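Local coordinates for protein neural-cadherin (Drosophila melanogaster, PDB 3UBF) that mediates calcium-dependent cell-cell adhesion, preferentially by homophilic binding, through an ectodomain of successive cadherin domains, three of which make up this piece, at residues G20-L26 / N49-V54; D40-V44 / K55-D59; K97-D101 / P135-H139. All coordinates share one frame; numbering follows the deposited sequence.

Interactions 1 and 2 belong to the first cadherin domain of the piece, whereas interaction 3 joins that domain to the next. Interaction 1 pairs strands 22-25 and 51-54 by backbone hydrogen bonds. Its Phe24, Leu26 and Val52 side lies in the core, its Ser22 and Gln25 side at the surface. Interaction 2 joins the loop after strand 51-54 to the loop leading into strand 44-46. It touches interaction 1 through Val44 and the Trp58 ring, and mixes two buried tryptophans with exposed lysines. Interaction 3, partly buried at the domain junction, covers the least surface. It has no hydrogen bond between its segments and relies on metal-bound carboxylates. Interactions 2 and 3 meet at one zinc ion, held by Asp59 and Asp138.

Interaction 1 of 3, residues G20-L26 / N49-V54; sequences GKSVFQL and NGAVRV
The Phe24 ring has Val52 over one face. Val52 CB lies 4.1 Å from the ring centroid, and Val52 CG2 approaches Phe24 CZ. Phe24 CG stands between its backbone N and carbonyl carbon (chi1 67°), which keeps the ring alongside Val52. Leu26 CD1 touches Val52 CG2 at 3.7 Å, so one valine branch packs against both residues. The Arg53 guanidinium takes Gly20 at its edge. Arg53 NE donates to Gly20 O at 2.7 Å, and Arg53 NH2 adds a weak bond to the same oxygen. The Arg53 chain bends at chi3 (68°), and this turns its end back to the glycine carbonyl. Ser22 OG lies 3.5 Å from Arg53 CG on the same face of the sheet.

Backbone bonds tie the strands together. Val23 N reaches Val52 O at 2.9 Å, and Val52 N reaches Phe24 O at 2.8 Å. At one end Gln25 NE2 donates to Asn49 O (2.7 Å) and to Leu26 O, so two carbonyls fix its amide. Asn49 OD1 accepts from Ala51 N and closes an Asx turn just before the strand. Phe24 also meets Ile9, Val92 and Ile94 of the facing sheet. This is an antiparallel strand pair of a cadherin domain, a Greek-key beta sandwich with its hydrophobic core between two sheets.

Interaction 2 of 3, residues D40-V44 / K55-D59; sequences DNPWV and KKKWD. With ZN (zinc ion), chain H.
Trp43 meets Lys56, Lys57 and Trp58 where two loops of the cadherin beta sandwich come together; it has the largest area covered by the other segment. An Asx turn at Asn41 shapes the first loop. Lys56 CE lies over one face of the Trp43 indole, 3.9 Å from the centroid of its six-membered ring. Lys56 NZ sits farther out in an off-centre cation-pi contact. The lysine chain bends at chi3 (62°), which lets its end pass across the ring. At the edge of the indole, Lys57 O comes within 3.2 Å of Trp43 CZ3.

The carbonyl of Trp43 is gripped twice. Trp58 NE1 reaches Trp43 O at 3.0 Å, with the oxygen in the plane of the Trp58 ring. Lys55 N reaches the same oxygen. The two bonds pin the Trp43 carbonyl from opposite faces, and the NE1 bond ties the buried Trp58 ring to it; Trp58 CZ2 touches Val44 CG1 at 3.8 Å. Lys56 N adds a bond to Pro42 O.

Farther out, Asn41 OD1 accepts from Trp43 N at 2.7 Å and sets the turn that presents the indole. Lys55 NZ donates to Asn41 O from above the carbonyl plane. A water accepts from Asn41 N and donates to Val44 O. Ile69 of strand 68-76 packs against both tryptophans. Beyond Trp58 the chain enters the metal cluster, where Asp59 also helps bind calcium. Asp59 OD2 binds a zinc ion at 2.1 Å, and Asp138 OD2 is another ligand of that ion.

Interaction 3 of 3, residues K97-D101 / P135-H139; sequences KDVND and PDTDH. With ZN (zinc ion), chain B; ZN (zinc ion), chain G; CA (calcium ion), chain T; ZN (zinc ion), chain H.
Asp136 and Asn100 bury the most surface, then His139. Asn100 CB packs 3.5 Å from Asp136 OD2, while Asn100 O lies 3.4 Å from Asp136 CB. Asp136 CG lies anti to the backbone N (chi1 -159°), which carries OD2 to a zinc ion at 2.0 Å. Asp98, from the opposite direction, binds the same zinc through OD2 (2.0 Å) and more distantly OD1. The two carboxylate planes stand 74° apart, and the metal probably offsets their repulsion. Glu61 completes the protein ligands. Asp136 OD1 accepts from Asp138 N in an Asx turn, and Asp138 OD2 bridges a calcium ion and a further zinc.

The His139 ring has Asp136 CB over the centre of one face. His139 ND1 binds another zinc, shared with Asp134 and Asp185. Asp101 OD1 meets the ring edge, 3.1 Å from His139 CE1. With an alanine here that carboxylate is gone, which would probably leave the ring less confined and Gln196 without a weak partner.

Residues 98-101 are the DXND part of the cadherin linker motif, whose usual metal is calcium; Asp136 ends the DXD begun at Asp134. Residues 97-101 run from the end of strand 88-97 toward strand 105-106. Residues 135-139 connect strands 126-133 and 141-149 of the next domain.

Interaction 1 of 3, residues G20-L26 / N49-V54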
ATOM      1  N   GLY A  20     -24.098  21.882   7.765  1.00 57.78           N
ATOM      2  CA  GLY A  20     -24.669  23.163   7.364  1.00 58.20           C
ATOM      3  C   GLY A  20     -24.096  23.729   6.081  1.00 56.60           C
ATOM      4  O   GLY A  20     -24.600  24.734   5.572  1.00 56.64           O
ATOM      5  N   LYS A  21     -23.055  23.087   5.544  1.00 55.51           N
ATOM      6  CA  LYS A  21     -22.499  23.500   4.260  1.00 54.15           C
ATOM      7  C   LYS A  21     -23.532  23.335   3.155  1.00 51.24           C
ATOM      8  O   LYS A  21     -24.168  22.279   3.041  1.00 49.61           O
ATOM      9  CB  LYS A  21     -21.243  22.707   3.904  1.00 54.02           C
ATOM     10  CG  LYS A  21     -20.513  23.304   2.713  1.00 54.98           C
ATOM     11  CD  LYS A  21     -19.301  22.506   2.280  1.00 59.12           C
ATOM     12  CE  LYS A  21     -18.273  23.431   1.606  1.00 63.29           C
ATOM     13  NZ  LYS A  21     -18.914  24.429   0.670  1.00 62.43           N
ATOM     14  N   SER A  22     -23.700  24.390   2.358  1.00 50.79           N
ATOM     15  CA  SER A  22     -24.588  24.354   1.206  1.00 48.53           C
ATOM     16  C   SER A  22     -23.868  23.656   0.077  1.00 46.74           C
ATOM     17  O   SER A  22     -22.882  24.177  -0.444  1.00 47.34           O
ATOM     18  CB  SER A  22     -24.982  25.763   0.779  1.00 49.43           C
ATOM     19  OG  SER A  22     -26.077  26.216   1.537  1.00 51.44           O
ATOM     20  N   VAL A  23     -24.353  22.476  -0.295  1.00 44.89           N
ATOM     21  CA  VAL A  23     -23.683  21.691  -1.318  1.00 44.07           C
ATOM     22  C   VAL A  23     -24.115  22.147  -2.710  1.00 43.40           C
ATOM     23  O   VAL A  23     -23.290  22.412  -3.588  1.00 43.93           O
ATOM     24  CB  VAL A  23     -23.906  20.178  -1.128  1.00 43.51           C
ATOM     25  CG1 VAL A  23     -22.970  19.396  -2.049  1.00 43.21           C
ATOM     26  CG2 VAL A  23     -23.633  19.782   0.328  1.00 44.78           C
ATOM     27  N   PHE A  24     -25.415  22.250  -2.911  1.00 42.31           N
ATOM     28  CA  PHE A  24     -25.899  22.711  -4.186  1.00 42.01           C
ATOM     29  C   PHE A  24     -27.276  23.323  -4.028  1.00 42.09           C
ATOM     30  O   PHE A  24     -27.973  23.095  -3.026  1.00 41.82           O
ATOM     31  CB  PHE A  24     -25.883  21.587  -5.247  1.00 41.26           C
ATOM     32  CG  PHE A  24     -26.851  20.469  -4.973  1.00 40.26           C
ATOM     33  CD1 PHE A  24     -28.072  20.412  -5.646  1.00 40.96           C
ATOM     34  CD2 PHE A  24     -26.547  19.470  -4.042  1.00 39.82           C
ATOM     35  CE1 PHE A  24     -28.981  19.366  -5.395  1.00 40.58           C
ATOM     36  CE2 PHE A  24     -27.443  18.437  -3.778  1.00 39.63           C
ATOM     37  CZ  PHE A  24     -28.660  18.379  -4.460  1.00 39.35           C
ATOM     38  N   GLN A  25     -27.621  24.116  -5.034  1.00 42.52           N
ATOM     39  CA  GLN A  25     -28.878  24.814  -5.137  1.00 43.34           C
ATOM     40  C   GLN A  25     -29.819  24.008  -6.045  1.00 42.54           C
ATOM     41  O   GLN A  25     -29.498  23.746  -7.207  1.00 42.61           O
ATOM     42  CB  GLN A  25     -28.600  26.202  -5.729  1.00 44.82           C
ATOM     43  CG  GLN A  25     -29.816  27.077  -5.970  1.00 47.38           C
ATOM     44  CD  GLN A  25     -30.500  27.435  -4.692  1.00 49.21           C
ATOM     45  OE1 GLN A  25     -29.984  28.241  -3.913  1.00 51.70           O
ATOM     46  NE2 GLN A  25     -31.662  26.826  -4.445  1.00 48.18           N
ATOM     47  N   LEU A  26     -30.961  23.598  -5.505  1.00 42.25           N
ATOM     48  CA  LEU A  26     -32.034  23.047  -6.316  1.00 42.71           C
ATOM     49  C   LEU A  26     -32.652  24.165  -7.162  1.00 44.11           C
ATOM     50  O   LEU A  26     -32.885  25.276  -6.665  1.00 44.55           O
ATOM     51  CB  LEU A  26     -33.100  22.420  -5.438  1.00 43.08           C
ATOM     52  CG  LEU A  26     -32.776  21.032  -4.894  1.00 43.30           C
ATOM     53  CD1 LEU A  26     -33.722  20.677  -3.760  1.00 42.81           C
ATOM     54  CD2 LEU A  26     -32.847  19.998  -6.015  1.00 45.30           C
ATOM     55  N   ASN A  49     -35.249  28.023   0.248  1.00 51.61           N
ATOM     56  CA  ASN A  49     -34.812  28.491  -1.072  1.00 50.68           C
ATOM     57  C   ASN A  49     -34.278  27.383  -1.999  1.00 47.95           C
ATOM     58  O   ASN A  49     -33.797  27.670  -3.096  1.00 47.31           O
ATOM     59  CB  ASN A  49     -33.765  29.603  -0.922  1.00 51.61           C
ATOM     60  CG  ASN A  49     -32.431  29.092  -0.354  1.00 52.77           C
ATOM     61  OD1 ASN A  49     -32.224  27.880  -0.180  1.00 52.34           O
ATOM     62  ND2 ASN A  49     -31.518  30.020  -0.070  1.00 55.82           N
ATOM     63  N   GLY A  50     -34.337  26.129  -1.553  1.00 46.75           N
ATOM     64  CA  GLY A  50     -33.836  25.019  -2.355  1.00 44.80           C
ATOM     65  C   GLY A  50     -32.369  24.659  -2.197  1.00 43.57           C
ATOM     66  O   GLY A  50     -31.896  23.707  -2.825  1.00 42.01           O
ATOM     67  N   ALA A  51     -31.641  25.400  -1.359  1.00 44.24           N
ATOM     68  CA  ALA A  51     -30.268  25.023  -1.044  1.00 43.67           C
ATOM     69  C   ALA A  51     -30.267  23.707  -0.267  1.00 43.34           C
ATOM     70  O   ALA A  51     -30.967  23.585   0.741  1.00 44.72           O
ATOM     71  CB  ALA A  51     -29.569  26.118  -0.258  1.00 44.94           C
ATOM     72  N   VAL A  52     -29.508  22.722  -0.756  1.00 42.21           N
ATOM     73  CA  VAL A  52     -29.347  21.437  -0.054  1.00 41.99           C
ATOM     74  C   VAL A  52     -28.125  21.463   0.877  1.00 42.73           C
ATOM     75  O   VAL A  52     -26.995  21.655   0.434  1.00 42.79           O
ATOM     76  CB  VAL A  52     -29.269  20.252  -1.036  1.00 40.85           C
ATOM     77  CG1 VAL A  52     -29.002  18.960  -0.291  1.00 41.50           C
ATOM     78  CG2 VAL A  52     -30.571  20.122  -1.829  1.00 40.22           C
ATOM     79  N   ARG A  53     -28.355  21.273   2.169  1.00 44.24           N
ATOM     80  CA  ARG A  53     -27.283  21.422   3.154  1.00 45.78           C
ATOM     81  C   ARG A  53     -26.950  20.134   3.875  1.00 45.90           C
ATOM     82  O   ARG A  53     -27.827  19.304   4.122  1.00 46.31           O
ATOM     83  CB  ARG A  53     -27.625  22.517   4.170  1.00 48.25           C
ATOM     84  CG  ARG A  53     -27.682  23.908   3.544  1.00 49.33           C
ATOM     85  CD  ARG A  53     -28.197  24.942   4.493  1.00 51.74           C
ATOM     86  NE  ARG A  53     -27.249  25.171   5.574  1.00 55.98           N
ATOM     87  CZ  ARG A  53     -27.453  25.998   6.595  1.00 59.83           C
ATOM     88  NH1 ARG A  53     -28.587  26.695   6.684  1.00 60.69           N
ATOM     89  NH2 ARG A  53     -26.511  26.130   7.525  1.00 62.44           N
ATOM     90  N   VAL A  54     -25.674  19.987   4.214  1.00 45.86           N
ATOM     91  CA  VAL A  54     -25.185  18.846   4.986  1.00 46.21           C
ATOM     92  C   VAL A  54     -25.793  18.885   6.384  1.00 48.75           C
ATOM     93  O   VAL A  54     -25.643  19.877   7.110  1.00 50.84           O
ATOM     94  CB  VAL A  54     -23.632  18.851   5.096  1.00 46.63           C
ATOM     95  CG1 VAL A  54     -23.134  17.600   5.788  1.00 47.29           C
ATOM     96  CG2 VAL A  54     -22.982  18.982   3.726  1.00 44.10           C
TER

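Interaction 2 of 3, residues D40-V44 / K55-D59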
ATOM      1  N   ASP A  40     -37.507  13.451   6.332  1.00 65.84           N
ATOM      2  CA  ASP A  40     -36.250  13.769   7.005  1.00 64.55           C
ATOM      3  C   ASP A  40     -35.148  12.786   6.619  1.00 62.41           C
ATOM      4  O   ASP A  40     -35.319  11.565   6.683  1.00 64.36           O
ATOM      5  CB  ASP A  40     -36.427  13.821   8.528  1.00 68.45           C
ATOM      6  CG  ASP A  40     -37.204  15.055   8.988  1.00 71.23           C
ATOM      7  OD1 ASP A  40     -37.415  15.991   8.169  1.00 69.15           O
ATOM      8  OD2 ASP A  40     -37.608  15.090  10.173  1.00 75.89           O
ATOM      9  N   ASN A  41     -34.024  13.337   6.193  1.00 58.65           N
ATOM     10  CA  ASN A  41     -32.912  12.544   5.720  1.00 56.40           C
ATOM     11  C   ASN A  41     -31.739  12.779   6.662  1.00 55.79           C
ATOM     12  O   ASN A  41     -31.536  13.901   7.115  1.00 55.64           O
ATOM     13  CB  ASN A  41     -32.581  12.958   4.281  1.00 53.38           C
ATOM     14  CG  ASN A  41     -31.412  12.218   3.714  1.00 52.60           C
ATOM     15  OD1 ASN A  41     -30.264  12.500   4.049  1.00 53.17           O
ATOM     16  ND2 ASN A  41     -31.688  11.267   2.834  1.00 54.15           N
ATOM     17  N   PRO A  42     -30.971  11.722   6.974  1.00 55.71           N
ATOM     18  CA  PRO A  42     -29.926  11.917   7.972  1.00 56.27           C
ATOM     19  C   PRO A  42     -28.792  12.793   7.446  1.00 53.17           C
ATOM     20  O   PRO A  42     -28.093  13.447   8.220  1.00 53.84           O
ATOM     21  CB  PRO A  42     -29.427  10.489   8.256  1.00 57.37           C
ATOM     22  CG  PRO A  42     -30.457   9.577   7.676  1.00 58.28           C
ATOM     23  CD  PRO A  42     -31.031  10.324   6.515  1.00 56.37           C
ATOM     24  N   TRP A  43     -28.656  12.838   6.132  1.00 50.30           N
ATOM     25  CA  TRP A  43     -27.483  13.430   5.516  1.00 48.26           C
ATOM     26  C   TRP A  43     -27.691  14.851   5.013  1.00 46.67           C
ATOM     27  O   TRP A  43     -26.724  15.598   4.868  1.00 46.14           O
ATOM     28  CB  TRP A  43     -26.969  12.517   4.393  1.00 46.87           C
ATOM     29  CG  TRP A  43     -26.761  11.100   4.862  1.00 47.86           C
ATOM     30  CD1 TRP A  43     -27.530  10.016   4.562  1.00 48.13           C
ATOM     31  CD2 TRP A  43     -25.739  10.636   5.756  1.00 49.03           C
ATOM     32  NE1 TRP A  43     -27.043   8.900   5.200  1.00 50.56           N
ATOM     33  CE2 TRP A  43     -25.943   9.251   5.938  1.00 50.00           C
ATOM     34  CE3 TRP A  43     -24.662  11.256   6.410  1.00 48.77           C
ATOM     35  CZ2 TRP A  43     -25.112   8.472   6.743  1.00 51.65           C
ATOM     36  CZ3 TRP A  43     -23.831  10.478   7.214  1.00 49.81           C
ATOM     37  CH2 TRP A  43     -24.063   9.102   7.372  1.00 51.31           C
ATOM     38  N   VAL A  44     -28.937  15.224   4.751  1.00 46.51           N
ATOM     39  CA  VAL A  44     -29.213  16.522   4.151  1.00 45.54           C
ATOM     40  C   VAL A  44     -30.464  17.156   4.721  1.00 47.82           C
ATOM     41  O   VAL A  44     -31.436  16.458   5.006  1.00 49.69           O
ATOM     42  CB  VAL A  44     -29.360  16.453   2.587  1.00 43.34           C
ATOM     43  CG1 VAL A  44     -28.023  16.161   1.900  1.00 41.16           C
ATOM     44  CG2 VAL A  44     -30.418  15.442   2.169  1.00 43.59           C
ATOM     45  N   LYS A  55     -26.479  17.804   6.748  1.00 49.03           N
ATOM     46  CA  LYS A  55     -27.017  17.634   8.090  1.00 51.89           C
ATOM     47  C   LYS A  55     -25.972  16.915   8.929  1.00 53.77           C
ATOM     48  O   LYS A  55     -25.261  17.538   9.718  1.00 56.02           O
ATOM     49  CB  LYS A  55     -28.316  16.829   8.054  1.00 52.02           C
ATOM     50  CG  LYS A  55     -29.160  16.954   9.313  1.00 55.08           C
ATOM     51  CD  LYS A  55     -30.186  15.836   9.403  1.00 55.37           C
ATOM     52  CE  LYS A  55     -31.601  16.373   9.259  1.00 55.80           C
ATOM     53  NZ  LYS A  55     -32.622  15.348   9.611  1.00 57.47           N
ATOM     54  N   LYS A  56     -25.868  15.602   8.747  1.00 53.20           N
ATOM     55  CA  LYS A  56     -24.768  14.842   9.350  1.00 54.55           C
ATOM     56  C   LYS A  56     -23.635  14.788   8.316  1.00 51.84           C
ATOM     57  O   LYS A  56     -23.881  14.578   7.126  1.00 49.55           O
ATOM     58  CB  LYS A  56     -25.211  13.432   9.774  1.00 55.95           C
ATOM     59  CG  LYS A  56     -24.117  12.546  10.381  1.00 58.93           C
ATOM     60  CD  LYS A  56     -24.690  11.390  11.224  1.00 64.11           C
ATOM     61  CE  LYS A  56     -25.561  10.435  10.392  1.00 64.02           C
ATOM     62  NZ  LYS A  56     -26.031   9.251  11.171  1.00 67.47           N
ATOM     63  N   LYS A  57     -22.411  15.026   8.782  1.00 53.18           N
ATOM     64  CA  LYS A  57     -21.176  14.856   8.007  1.00 52.11           C
ATOM     65  C   LYS A  57     -21.220  13.561   7.180  1.00 50.48           C
ATOM     66  O   LYS A  57     -21.341  12.461   7.731  1.00 52.24           O
ATOM     67  CB  LYS A  57     -19.966  14.883   8.962  1.00 54.97           C
ATOM     68  CG  LYS A  57     -18.646  14.342   8.419  1.00 55.99           C
ATOM     69  CD  LYS A  57     -17.458  14.842   9.251  1.00 59.63           C
ATOM     70  CE  LYS A  57     -16.118  14.340   8.705  1.00 60.34           C
ATOM     71  NZ  LYS A  57     -14.970  15.171   9.207  1.00 62.91           N
ATOM     72  N   TRP A  58     -21.144  13.704   5.863  1.00 47.65           N
ATOM     73  CA  TRP A  58     -21.268  12.568   4.954  1.00 46.71           C
ATOM     74  C   TRP A  58     -20.257  11.462   5.222  1.00 48.01           C
ATOM     75  O   TRP A  58     -19.063  11.719   5.405  1.00 49.23           O
ATOM     76  CB  TRP A  58     -21.165  13.041   3.508  1.00 44.44           C
ATOM     77  CG  TRP A  58     -22.343  13.863   3.115  1.00 43.95           C
ATOM     78  CD1 TRP A  58     -23.399  14.215   3.907  1.00 44.25           C
ATOM     79  CD2 TRP A  58     -22.582  14.459   1.837  1.00 43.15           C
ATOM     80  NE1 TRP A  58     -24.281  14.983   3.197  1.00 44.53           N
ATOM     81  CE2 TRP A  58     -23.801  15.157   1.926  1.00 42.48           C
ATOM     82  CE3 TRP A  58     -21.882  14.470   0.624  1.00 42.06           C
ATOM     83  CZ2 TRP A  58     -24.341  15.859   0.847  1.00 42.53           C
ATOM     84  CZ3 TRP A  58     -22.420  15.172  -0.445  1.00 42.17           C
ATOM     85  CH2 TRP A  58     -23.639  15.856  -0.328  1.00 40.90           C
ATOM     86  N   ASP A  59     -20.757  10.233   5.258  1.00 48.15           N
ATOM     87  CA  ASP A  59     -19.930   9.062   5.476  1.00 48.92           C
ATOM     88  C   ASP A  59     -20.410   7.973   4.521  1.00 47.90           C
ATOM     89  O   ASP A  59     -21.440   7.335   4.729  1.00 48.11           O
ATOM     90  CB  ASP A  59     -20.018   8.637   6.930  1.00 51.91           C
ATOM     91  CG  ASP A  59     -19.084   7.506   7.273  1.00 55.44           C
ATOM     92  OD1 ASP A  59     -18.368   6.997   6.375  1.00 57.64           O
ATOM     93  OD2 ASP A  59     -19.067   7.123   8.461  1.00 58.94           O
TER
HETATM   94 ZN    ZN H   7     -17.242   6.106   8.890  1.00 64.58          ZN
HETATM   95  O   HOH W   1     -33.413  16.133   6.681  1.00 19.52           O
HETATM   96  O   HOH W   2     -15.852   7.583   9.484  1.00  8.10           O
HETATM   97  O   HOH W   3     -18.092   4.536   8.740  1.00  6.36           O

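Interaction 3 of 3, residues K97-D101 / P135-H139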
ATOM      1  N   LYS A  97     -19.265   9.878  -3.968  1.00 47.41           N
ATOM      2  CA  LYS A  97     -18.027   9.212  -4.326  1.00 49.72           C
ATOM      3  C   LYS A  97     -17.077   9.185  -3.135  1.00 50.25           C
ATOM      4  O   LYS A  97     -16.777  10.221  -2.538  1.00 49.42           O
ATOM      5  CB  LYS A  97     -17.383   9.894  -5.538  1.00 50.51           C
ATOM      6  CG  LYS A  97     -17.390   9.073  -6.840  1.00 53.77           C
ATOM      7  CD  LYS A  97     -18.751   8.442  -7.185  1.00 55.38           C
ATOM      8  CE  LYS A  97     -18.686   7.607  -8.483  1.00 59.83           C
ATOM      9  NZ  LYS A  97     -17.620   6.533  -8.497  1.00 62.89           N
ATOM     10  N   ASP A  98     -16.636   7.985  -2.777  1.00 51.84           N
ATOM     11  CA  ASP A  98     -15.631   7.804  -1.744  1.00 52.91           C
ATOM     12  C   ASP A  98     -14.265   7.909  -2.418  1.00 54.97           C
ATOM     13  O   ASP A  98     -13.780   6.934  -3.007  1.00 57.47           O
ATOM     14  CB  ASP A  98     -15.817   6.430  -1.099  1.00 53.86           C
ATOM     15  CG  ASP A  98     -15.082   6.291   0.204  1.00 54.37           C
ATOM     16  OD1 ASP A  98     -14.435   7.266   0.639  1.00 53.67           O
ATOM     17  OD2 ASP A  98     -15.146   5.192   0.802  1.00 56.23           O
ATOM     18  N   VAL A  99     -13.649   9.087  -2.369  1.00 54.91           N
ATOM     19  CA  VAL A  99     -12.414   9.318  -3.150  1.00 57.23           C
ATOM     20  C   VAL A  99     -11.157   8.740  -2.469  1.00 59.69           C
ATOM     21  O   VAL A  99     -10.072   8.717  -3.062  1.00 62.48           O
ATOM     22  CB  VAL A  99     -12.233  10.817  -3.577  1.00 56.59           C
ATOM     23  N   ASN A 100     -11.332   8.257  -1.238  1.00 59.69           N
ATOM     24  CA  ASN A 100     -10.291   7.588  -0.477  1.00 57.69           C
ATOM     25  C   ASN A 100     -10.265   6.083  -0.814  1.00 55.82           C
ATOM     26  O   ASN A 100      -9.320   5.356  -0.466  1.00 53.58           O
ATOM     27  CB  ASN A 100     -10.555   7.757   1.029  1.00 58.23           C
ATOM     28  CG  ASN A 100     -11.042   9.173   1.419  1.00 61.91           C
ATOM     29  OD1 ASN A 100     -11.719   9.873   0.646  1.00 65.43           O
ATOM     30  ND2 ASN A 100     -10.711   9.581   2.642  1.00 62.28           N
ATOM     31  N   ASP A 101     -11.313   5.635  -1.504  1.00 55.98           N
ATOM     32  CA  ASP A 101     -11.576   4.220  -1.742  1.00 54.43           C
ATOM     33  C   ASP A 101     -10.671   3.647  -2.842  1.00 52.60           C
ATOM     34  O   ASP A 101     -11.098   3.493  -3.986  1.00 54.08           O
ATOM     35  CB  ASP A 101     -13.062   4.043  -2.110  1.00 56.36           C
ATOM     36  CG  ASP A 101     -13.557   2.605  -1.952  1.00 56.60           C
ATOM     37  OD1 ASP A 101     -12.730   1.699  -1.718  1.00 55.38           O
ATOM     38  OD2 ASP A 101     -14.787   2.378  -2.066  1.00 59.66           O
ATOM     39  N   PRO A 135      -5.626   2.576   1.935  1.00 40.66           N
ATOM     40  CA  PRO A 135      -5.507   4.042   1.966  1.00 41.85           C
ATOM     41  C   PRO A 135      -6.764   4.695   2.522  1.00 43.35           C
ATOM     42  O   PRO A 135      -6.700   5.833   3.000  1.00 44.68           O
ATOM     43  CB  PRO A 135      -5.275   4.433   0.493  1.00 41.65           C
ATOM     44  CG  PRO A 135      -5.605   3.219  -0.313  1.00 40.98           C
ATOM     45  CD  PRO A 135      -5.339   2.031   0.593  1.00 40.19           C
ATOM     46  N   ASP A 136      -7.892   3.979   2.464  1.00 43.46           N
ATOM     47  CA  ASP A 136      -9.097   4.416   3.164  1.00 45.59           C
ATOM     48  C   ASP A 136      -9.097   4.010   4.640  1.00 45.81           C
ATOM     49  O   ASP A 136      -9.224   2.837   5.003  1.00 44.88           O
ATOM     50  CB  ASP A 136     -10.376   3.947   2.464  1.00 46.27           C
ATOM     51  CG  ASP A 136     -11.589   4.778   2.857  1.00 48.95           C
ATOM     52  OD1 ASP A 136     -11.645   5.254   4.014  1.00 51.35           O
ATOM     53  OD2 ASP A 136     -12.488   4.960   2.014  1.00 49.50           O
ATOM     54  N   THR A 137      -8.957   5.024   5.474  1.00 47.76           N
ATOM     55  CA  THR A 137      -8.908   4.919   6.927  1.00 48.87           C
ATOM     56  C   THR A 137     -10.155   4.288   7.558  1.00 49.15           C
ATOM     57  O   THR A 137     -10.109   3.792   8.676  1.00 49.12           O
ATOM     58  CB  THR A 137      -8.636   6.339   7.476  1.00 51.17           C
ATOM     59  OG1 THR A 137      -7.235   6.459   7.737  1.00 52.13           O
ATOM     60  CG2 THR A 137      -9.453   6.687   8.737  1.00 54.03           C
ATOM     61  N   ASP A 138     -11.250   4.286   6.806  1.00 49.62           N
ATOM     62  CA  ASP A 138     -12.559   3.884   7.301  1.00 50.84           C
ATOM     63  C   ASP A 138     -12.917   2.450   6.915  1.00 49.00           C
ATOM     64  O   ASP A 138     -14.060   2.025   7.072  1.00 49.94           O
ATOM     65  CB  ASP A 138     -13.619   4.853   6.745  1.00 53.06           C
ATOM     66  CG  ASP A 138     -14.714   5.136   7.733  1.00 56.85           C
ATOM     67  OD1 ASP A 138     -14.604   4.646   8.881  1.00 58.02           O
ATOM     68  OD2 ASP A 138     -15.686   5.853   7.376  1.00 61.23           O
ATOM     69  N   HIS A 139     -11.929   1.718   6.407  1.00 46.66           N
ATOM     70  CA  HIS A 139     -12.116   0.377   5.857  1.00 45.12           C
ATOM     71  C   HIS A 139     -11.473  -0.654   6.751  1.00 44.25           C
ATOM     72  O   HIS A 139     -10.493  -0.367   7.417  1.00 43.63           O
ATOM     73  CB  HIS A 139     -11.468   0.280   4.482  1.00 42.85           C
ATOM     74  CG  HIS A 139     -12.256   0.932   3.394  1.00 43.80           C
ATOM     75  ND1 HIS A 139     -12.109   0.591   2.069  1.00 41.98           N
ATOM     76  CD2 HIS A 139     -13.199   1.905   3.431  1.00 44.84           C
ATOM     77  CE1 HIS A 139     -12.929   1.324   1.338  1.00 42.23           C
ATOM     78  NE2 HIS A 139     -13.600   2.129   2.139  1.00 44.09           N
TER
HETATM   79 ZN    ZN B   1     -14.289   5.587   2.582  1.00 45.25          ZN
HETATM   80 ZN    ZN G   6     -10.599  -0.298   1.086  1.00 49.46          ZN
HETATM   81 CA    CA T 754     -15.759   7.226   4.991  1.00 51.38          CA
HETATM   82 ZN    ZN H   7     -17.242   6.106   8.890  1.00 64.58          ZN
HETATM   83  O   HOH W   4     -13.989   6.990   3.216  1.00  2.00           O
HETATM   84  O   HOH W   2     -15.852   7.583   9.484  1.00  8.10           O
HETATM   85  O   HOH W   3     -18.092   4.536   8.740  1.00  6.36           O
HETATM   86  O   HOH W   5     -15.419   9.139   6.180  1.00  9.13           O